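Local atomic coordinates of hypothetical protein yxiM (Bacillus subtilis, PDB entry 2O14), a protein that probably acts as a hydrolase, an esterase of the GDSL lipolytic family, with a galactose-binding-like domain alongside the catalytic one. Residues Val103-Gly107 / Val108-Ile112; Glu138-Ala141 / Gly142-Phe145. One frame throughout, in Å; residues are numbered along the deposited sequence.

Interaction 1. Residues Val103-Gly107 / Val108-Ile112; sequences VAAEG and VFQVI
Ala105 and Val108 pair through their backbones at the mouth of the turn: Ala105 N donates to Val108 O at 3.0 Å, and the return bond from Val108 N to Ala105 O is weak. Farther along, Val103 N reaches Val111 O over 3.0 Å, while Val103 O takes two donors: Gln110 N at 2.8 Å and, weakly, Val111 N.

The one side-chain bond comes from Gln110. Its chain folds at chi2 (-70°), bringing NE2 3.0 Å from Ala105 O, which it approaches from above the carbonyl plane. Ala105 O thus takes the Gln110 amide as well as the weak bond from Val108 N. Tyr227 gives NE2 a second partner.

Apolar contact is modest. Gln110 CG lies 3.6 Å from Ala105 CB. Val103 CB and Val111 CB meet on the same face of the sheet, 4.1 Å apart. Phe109 sets off away from the opposing strand, and its side chain touches Ala223 of helix 220-225.

Together these make a tight beta hairpin: a type I' turn from Ala105 to Val108, followed by a classic beta bulge in which Gln110 and Val111 both face Val103.

Interaction 2. Residues Glu138-Ala141 / Gly142-Phe145; sequences EGKA and GTAF. With SO4 (sulfate ion), chain C.
Phe145 lays its ring against Glu138 at the start of the loop. With CG beside its backbone N (chi1 -57°), the ring turns back so that Phe145 CZ comes within 3.3 Å of Glu138 CA. Glu138 N lies over one face, offset toward the rim, and Thr143 O sits over the centre of the opposite face, 3.6 Å above the plane of the Phe145 ring. Glu138 adds CG at 3.9 Å from Phe145 CZ, its carboxylate plane turned 55° from the ring.

Lys140 supplies the acceptor that closes the turn. Its O takes a short bond of 2.6 Å from Thr143 OG1 and a longer one of 3.3 Å from Thr143 N, so one residue grips it with both backbone and side chain. Thr143 can do this because OG1 stands between its backbone N and carbonyl carbon (chi1 57°), on the side facing Lys140. The lysine side chain runs out extended and bends only at its end, where Lys140 NZ donates to sulfate O2 at 2.9 Å; Arg100 binds the same ion, which probably came from the crystallisation liquor.

Ala141 and Gly142 form the middle of this type II turn, Lys140 to Thr143. A water accepts from Gly142 N at 2.7 Å and donates weakly to Glu138 OE2.

The loop links strand 131-138 to strand 146-156. Lys140 is backbone-bonded to Arg100 of strand 100-105, Phe145 likewise to Phe69 of strand 65-69, and Tyr72 meets the Phe145 ring edge-to-face.

How the interactions relate
Both interactions are local turns within the galactose-binding-like region, and neither is near the probable catalytic residues or the manganese ion. Interaction 1 is a buried hairpin joining strands 100-105 and 108-115 at one edge of the five-stranded antiparallel sheet, and helix 220-225 packs against it. Interaction 2 is at the surface, where the chain leaves that sheet for strand 146-156 of the larger mixed sheet. Strand-to-strand backbone pairing dominates the first; a threonine-gripped carbonyl, an aromatic ring, water and sulfate mark the second. Their centres are about 14 Å apart, and they touch where Phe109 CE1 packs 4.1 Å from Glu138 O.

Interaction 1. Residues Val103-Gly107 / Val108-Ile112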
loop_
_atom_site.group_PDB
_atom_site.type_symbol
_atom_site.label_atom_id
_atom_site.label_comp_id
_atom_site.label_asym_id
_atom_site.label_seq_id
_atom_site.Cartn_x
_atom_site.Cartn_y
_atom_site.Cartn_z
ATOM N N VAL A 103 -1.233 -6.510 6.522
ATOM C CA VAL A 103 -2.348 -7.435 6.589
ATOM C C VAL A 103 -2.287 -8.330 5.365
ATOM O O VAL A 103 -2.006 -7.857 4.259
ATOM C CB VAL A 103 -3.701 -6.690 6.605
ATOM C CG1 VAL A 103 -4.845 -7.678 6.448
ATOM C CG2 VAL A 103 -3.864 -5.944 7.911
ATOM N N ALA A 104 -2.528 -9.623 5.567
ATOM C CA ALA A 104 -2.519 -10.594 4.474
ATOM C C ALA A 104 -3.854 -11.337 4.447
ATOM O O ALA A 104 -4.462 -11.578 5.485
ATOM C CB ALA A 104 -1.373 -11.589 4.664
ATOM N N ALA A 105 -4.308 -11.698 3.256
ATOM C CA ALA A 105 -5.564 -12.419 3.122
ATOM C C ALA A 105 -5.525 -13.147 1.796
ATOM O O ALA A 105 -5.060 -12.601 0.801
ATOM C CB ALA A 105 -6.733 -11.454 3.167
ATOM N N GLU A 106 -6.000 -14.388 1.792
ATOM C CA GLU A 106 -6.006 -15.200 0.585
ATOM C C GLU A 106 -4.594 -15.437 0.044
ATOM O O GLU A 106 -4.387 -15.501 -1.169
ATOM C CB GLU A 106 -6.874 -14.542 -0.489
ATOM C CG GLU A 106 -8.311 -14.294 -0.040
ATOM C CD GLU A 106 -8.958 -15.535 0.568
ATOM O OE1 GLU A 106 -9.067 -15.598 1.814
ATOM O OE2 GLU A 106 -9.346 -16.450 -0.200
ATOM N N GLY A 107 -3.628 -15.547 0.955
ATOM C CA GLY A 107 -2.250 -15.809 0.567
ATOM C C GLY A 107 -1.378 -14.666 0.074
ATOM O O GLY A 107 -0.242 -14.908 -0.347
ATOM N N VAL A 108 -1.873 -13.433 0.124
ATOM C CA VAL A 108 -1.084 -12.288 -0.340
ATOM C C VAL A 108 -1.300 -11.031 0.499
ATOM O O VAL A 108 -2.275 -10.933 1.247
ATOM C CB VAL A 108 -1.411 -11.927 -1.811
ATOM C CG1 VAL A 108 -1.114 -13.109 -2.719
ATOM C CG2 VAL A 108 -2.870 -11.516 -1.939
ATOM N N PHE A 109 -0.386 -10.072 0.374
ATOM C CA PHE A 109 -0.513 -8.817 1.105
ATOM C C PHE A 109 -1.759 -8.064 0.644
ATOM O O PHE A 109 -2.102 -8.092 -0.543
ATOM C CB PHE A 109 0.707 -7.930 0.861
ATOM C CG PHE A 109 1.930 -8.354 1.618
ATOM C CD1 PHE A 109 1.904 -8.449 3.005
ATOM C CD2 PHE A 109 3.123 -8.606 0.953
ATOM C CE1 PHE A 109 3.052 -8.784 3.726
ATOM C CE2 PHE A 109 4.281 -8.943 1.663
ATOM C CZ PHE A 109 4.244 -9.030 3.055
ATOM N N GLN A 110 -2.430 -7.396 1.578
ATOM C CA GLN A 110 -3.616 -6.605 1.260
ATOM C C GLN A 110 -3.373 -5.148 1.680
ATOM O O GLN A 110 -3.758 -4.219 0.967
ATOM C CB GLN A 110 -4.844 -7.148 1.989
ATOM C CG GLN A 110 -5.235 -8.589 1.648
ATOM C CD GLN A 110 -5.786 -8.748 0.242
ATOM O OE1 GLN A 110 -6.399 -7.832 -0.303
ATOM N NE2 GLN A 110 -5.596 -9.926 -0.339
ATOM N N VAL A 111 -2.750 -4.952 2.841
ATOM C CA VAL A 111 -2.441 -3.606 3.333
ATOM C C VAL A 111 -0.969 -3.591 3.745
ATOM O O VAL A 111 -0.516 -4.486 4.459
ATOM C CB VAL A 111 -3.309 -3.209 4.563
ATOM C CG1 VAL A 111 -3.065 -1.744 4.915
ATOM C CG2 VAL A 111 -4.791 -3.433 4.266
ATOM N N ILE A 112 -0.227 -2.576 3.312
ATOM C CA ILE A 112 1.196 -2.514 3.623
ATOM C C ILE A 112 1.629 -1.538 4.712
ATOM O O ILE A 112 1.307 -0.350 4.673
ATOM C CB ILE A 112 2.035 -2.192 2.351
ATOM C CG1 ILE A 112 1.810 -3.260 1.273
ATOM C CG2 ILE A 112 3.512 -2.105 2.716
ATOM C CD1 ILE A 112 2.231 -4.675 1.683
#

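Interaction 2. Residues Glu138-Ala141 / Gly142-Phe145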
loop_
_atom_site.group_PDB
_atom_site.type_symbol
_atom_site.label_atom_id
_atom_site.label_comp_id
_atom_site.label_asym_id
_atom_site.label_seq_id
_atom_site.Cartn_x
_atom_site.Cartn_y
_atom_site.Cartn_z
ATOM N N GLU A 138 4.292 -9.840 9.139
ATOM C CA GLU A 138 5.532 -9.106 9.063
ATOM C C GLU A 138 5.539 -7.827 8.273
ATOM O O GLU A 138 5.293 -7.783 7.062
ATOM C CB GLU A 138 6.661 -9.999 8.561
ATOM C CG GLU A 138 7.995 -9.665 9.201
ATOM C CD GLU A 138 9.080 -10.656 8.841
ATOM O OE1 GLU A 138 9.513 -10.658 7.670
ATOM O OE2 GLU A 138 9.492 -11.439 9.726
ATOM N N GLY A 139 5.798 -6.780 9.039
ATOM C CA GLY A 139 5.957 -5.446 8.541
ATOM C C GLY A 139 7.354 -5.355 9.118
ATOM O O GLY A 139 8.330 -5.673 8.442
ATOM N N LYS A 140 7.450 -4.997 10.394
ATOM C CA LYS A 140 8.749 -4.917 11.045
ATOM C C LYS A 140 8.993 -6.199 11.840
ATOM O O LYS A 140 8.292 -6.487 12.810
ATOM C CB LYS A 140 8.819 -3.707 11.977
ATOM C CG LYS A 140 10.187 -3.500 12.604
ATOM C CD LYS A 140 10.219 -2.239 13.451
ATOM C CE LYS A 140 11.579 -2.030 14.091
ATOM N NZ LYS A 140 12.652 -1.859 13.072
ATOM N N ALA A 141 9.983 -6.971 11.412
ATOM C CA ALA A 141 10.320 -8.215 12.083
ATOM C C ALA A 141 10.706 -7.940 13.531
ATOM O O ALA A 141 11.433 -6.991 13.820
ATOM C CB ALA A 141 11.470 -8.909 11.356
ATOM N N GLY A 142 10.202 -8.767 14.441
ATOM C CA GLY A 142 10.521 -8.598 15.846
ATOM C C GLY A 142 9.466 -7.862 16.646
ATOM O O GLY A 142 9.549 -7.810 17.873
ATOM N N THR A 143 8.480 -7.281 15.971
ATOM C CA THR A 143 7.422 -6.564 16.672
ATOM C C THR A 143 6.144 -7.409 16.736
ATOM O O THR A 143 6.030 -8.429 16.057
ATOM C CB THR A 143 7.137 -5.199 16.001
ATOM O OG1 THR A 143 6.804 -5.393 14.624
ATOM C CG2 THR A 143 8.369 -4.309 16.087
ATOM N N ALA A 144 5.192 -6.989 17.562
ATOM C CA ALA A 144 3.943 -7.722 17.727
ATOM C C ALA A 144 2.940 -7.477 16.604
ATOM O O ALA A 144 2.619 -6.333 16.273
ATOM C CB ALA A 144 3.313 -7.370 19.069
ATOM N N PHE A 145 2.448 -8.565 16.017
ATOM C CA PHE A 145 1.457 -8.475 14.946
ATOM C C PHE A 145 0.124 -8.799 15.610
ATOM O O PHE A 145 -0.203 -9.960 15.852
ATOM C CB PHE A 145 1.815 -9.466 13.840
ATOM C CG PHE A 145 3.199 -9.258 13.296
ATOM C CD1 PHE A 145 3.620 -7.985 12.920
ATOM C CD2 PHE A 145 4.100 -10.315 13.204
ATOM C CE1 PHE A 145 4.918 -7.762 12.463
ATOM C CE2 PHE A 145 5.405 -10.105 12.746
ATOM C CZ PHE A 145 5.812 -8.829 12.379
HETATM S S SO4 C . 11.050 1.184 10.997
HETATM O O1 SO4 C . 9.722 0.692 11.413
HETATM O O2 SO4 C . 12.072 0.767 11.979
HETATM O O3 SO4 C . 11.007 2.659 10.917
HETATM O O4 SO4 C . 11.404 0.627 9.677
HETATM O O HOH W 1 9.649 -11.020 13.031
#